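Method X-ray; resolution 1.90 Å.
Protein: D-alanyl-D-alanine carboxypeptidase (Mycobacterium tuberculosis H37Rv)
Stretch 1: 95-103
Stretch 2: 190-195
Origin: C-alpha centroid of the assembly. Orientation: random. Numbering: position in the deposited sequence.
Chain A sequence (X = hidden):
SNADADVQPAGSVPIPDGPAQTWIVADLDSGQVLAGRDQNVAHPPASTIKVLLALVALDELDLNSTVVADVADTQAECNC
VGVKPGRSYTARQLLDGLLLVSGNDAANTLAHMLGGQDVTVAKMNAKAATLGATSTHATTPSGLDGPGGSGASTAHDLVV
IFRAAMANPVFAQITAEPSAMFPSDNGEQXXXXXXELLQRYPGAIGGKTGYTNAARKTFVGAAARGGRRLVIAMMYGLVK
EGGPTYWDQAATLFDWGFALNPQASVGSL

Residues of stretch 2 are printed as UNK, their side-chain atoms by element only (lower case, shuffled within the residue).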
# COMPACT_ATOMS: atom_id res chain seq x y z
N LEU A 95 9.94 -0.11 9.45
CA LEU A 95 9.13 0.52 8.40
C LEU A 95 9.71 0.26 7.01
O LEU A 95 8.96 0.08 6.04
CB LEU A 95 8.97 2.03 8.64
CG LEU A 95 7.94 2.41 9.71
CD1 LEU A 95 8.10 3.87 10.11
CD2 LEU A 95 6.55 2.15 9.18
N ASP A 96 11.03 0.25 6.90
CA ASP A 96 11.69 -0.13 5.65
C ASP A 96 11.36 -1.57 5.29
O ASP A 96 11.04 -1.86 4.14
CB ASP A 96 13.22 0.02 5.75
CG ASP A 96 13.67 1.47 5.78
OD1 ASP A 96 12.91 2.34 5.32
OD2 ASP A 96 14.79 1.74 6.27
N GLY A 97 11.46 -2.46 6.27
CA GLY A 97 11.11 -3.86 6.07
C GLY A 97 9.66 -3.99 5.66
O GLY A 97 9.32 -4.75 4.73
N LEU A 98 8.79 -3.24 6.34
CA LEU A 98 7.36 -3.23 6.05
C LEU A 98 7.04 -2.79 4.62
O LEU A 98 6.26 -3.44 3.92
CB LEU A 98 6.63 -2.30 7.01
CG LEU A 98 5.11 -2.31 6.92
CD1 LEU A 98 4.59 -3.61 7.51
CD2 LEU A 98 4.50 -1.11 7.63
N LEU A 99 7.65 -1.68 4.21
CA LEU A 99 7.26 -1.03 2.97
C LEU A 99 8.06 -1.45 1.73
O LEU A 99 7.55 -1.37 0.62
CB LEU A 99 7.29 0.48 3.14
CG LEU A 99 6.29 1.03 4.17
CD1 LEU A 99 6.44 2.53 4.26
CD2 LEU A 99 4.85 0.66 3.83
N LEU A 100 9.30 -1.88 1.92
CA LEU A 100 10.14 -2.29 0.77
C LEU A 100 9.97 -3.76 0.39
O LEU A 100 9.96 -4.10 -0.79
CB LEU A 100 11.62 -1.98 1.02
CG LEU A 100 12.13 -0.60 0.59
CD1 LEU A 100 11.34 0.51 1.28
CD2 LEU A 100 13.60 -0.45 0.90
N VAL A 101 9.86 -4.63 1.39
CA VAL A 101 9.75 -6.06 1.10
C VAL A 101 8.48 -6.71 1.66
O VAL A 101 8.35 -7.94 1.66
CB VAL A 101 11.00 -6.86 1.55
CG1 VAL A 101 12.27 -6.28 0.94
CG2 VAL A 101 11.10 -6.90 3.07
N SER A 102 7.54 -5.88 2.12
CA SER A 102 6.25 -6.36 2.63
C SER A 102 6.42 -7.38 3.76
O SER A 102 5.72 -8.39 3.80
CB SER A 102 5.42 -6.98 1.50
OG SER A 102 4.04 -6.90 1.80
N GLY A 103 7.33 -7.10 4.68
CA GLY A 103 7.67 -8.05 5.72
C GLY A 103 6.55 -8.19 6.73
O GLY A 103 6.20 -7.22 7.40
N UNK A 190 21.56 -5.45 2.81
CA UNK A 190 20.81 -4.54 1.96
C UNK A 190 19.52 -5.21 1.49
O UNK A 190 19.55 -6.31 0.94
c UNK A 190 21.67 -4.11 0.76
c UNK A 190 20.37 -3.38 -1.26
c UNK A 190 22.40 -2.12 -0.57
c UNK A 190 21.20 -2.92 -0.08
N UNK A 191 18.38 -4.57 1.72
CA UNK A 191 17.11 -5.04 1.17
C UNK A 191 16.66 -4.10 0.05
O UNK A 191 16.90 -2.89 0.11
c UNK A 191 16.01 -5.15 2.24
c UNK A 191 16.39 -6.22 3.26
c UNK A 191 14.54 -3.75 3.80
c UNK A 191 15.77 -3.79 2.91
N UNK A 192 16.01 -4.66 -0.97
CA UNK A 192 15.61 -3.87 -2.13
C UNK A 192 14.10 -3.69 -2.17
O UNK A 192 13.33 -4.55 -1.71
c UNK A 192 17.62 -4.62 -3.44
c UNK A 192 15.46 -5.82 -3.73
c UNK A 192 16.11 -4.47 -3.47
N UNK A 193 13.67 -2.55 -2.72
CA UNK A 193 12.26 -2.24 -2.86
C UNK A 193 11.64 -3.14 -3.92
O UNK A 193 12.09 -3.16 -5.07
o UNK A 193 9.72 -0.97 -3.23
c UNK A 193 12.11 -0.77 -3.28
c UNK A 193 10.71 -0.24 -3.07
n UNK A 193 10.60 1.03 -2.73
N UNK A 194 10.59 -3.87 -3.56
CA UNK A 194 9.96 -4.81 -4.49
C UNK A 194 8.98 -4.15 -5.46
O UNK A 194 8.43 -4.82 -6.33
c UNK A 194 7.99 -5.50 -3.01
n UNK A 194 6.21 -6.36 -1.61
c UNK A 194 7.39 -6.61 -2.17
c UNK A 194 9.26 -5.93 -3.72
o UNK A 194 7.97 -7.69 -2.02
N UNK A 195 8.74 -2.85 -5.29
CA UNK A 195 7.83 -2.10 -6.16
C UNK A 195 8.49 -1.82 -7.50
O UNK A 195 9.24 -0.85 -7.65
o UNK A 195 6.25 1.23 -5.94
c UNK A 195 7.42 -0.79 -5.48
o UNK A 195 6.00 -0.41 -7.38
c UNK A 195 6.50 0.07 -6.33

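Position 190 lies in a strand that runs on from earlier in the chain. Its side chain has four carbons, forked at the second, and none comes within reach of stretch 1. The fork identifies leucine, L190, here an exposed residue that takes no part in the contact.

Position 191 also carries four carbons, but the fork is at the first, and one arm is two carbons long. CB points toward stretch 1, and the long arm reaches the backbone of G97. Branching at CB with unequal arms means isoleucine, I191. Its CD1 is 4.0 Å from D96 O and 4.4 Å from L100 CB, while its CB is 4.1 Å from V101 CG1. An apolar residue suits this buried place beside the helix, and its CD1 rests 4.1 Å from G97 CA, close to the helix backbone.

At position 192 one carbon carries two others, three in all, and CB points away from stretch 1. This is valine, V192. Its exposed side chain contributes little, but its backbone does more: V192 O lies 3.3 Å from V101 CG1. Branching at CB, as in I191 before it, is well suited to an extended strand.

Position 193 has two carbons, the second bearing one oxygen and one nitrogen. Its CB is 3.9 Å from L100 CG, packing against the leucine. The short amide is asparagine, N193. OD1 accepts a hydrogen bond from the backbone N of position 195 at 3.0 Å, holding the backbone at 193-195 together, and ND2 is bonded elsewhere in the structure, so both polar ends are satisfied in a buried site.

Position 194 has three carbons, the third bearing an oxygen and a nitrogen; CB points toward stretch 1, and the amide end lies beside V101 and S102. The longer amide is glutamine, Q194. Its reach brings NE2 to 3.3 Å from S102 CB and OE1 to 3.7 Å from V101 O, contacts of proximity alone.

Position 195 shows two carbons, the second carrying two oxygens, and touches nothing on stretch 1. It is aspartate, D195, whose carboxylate caps a backbone N just past the stretch, ahead of a helix.

The contact combines apolar packing with one backbone hydrogen bond. I191 packs against L100 and V101, and L100 also meets N193. L100 O accepts a hydrogen bond from Q194 N at 2.9 Å, with a nearly straight 160° angle, fastening L100 to the chain just beyond the strand.

Stretch 2 190-195: LIVNQD
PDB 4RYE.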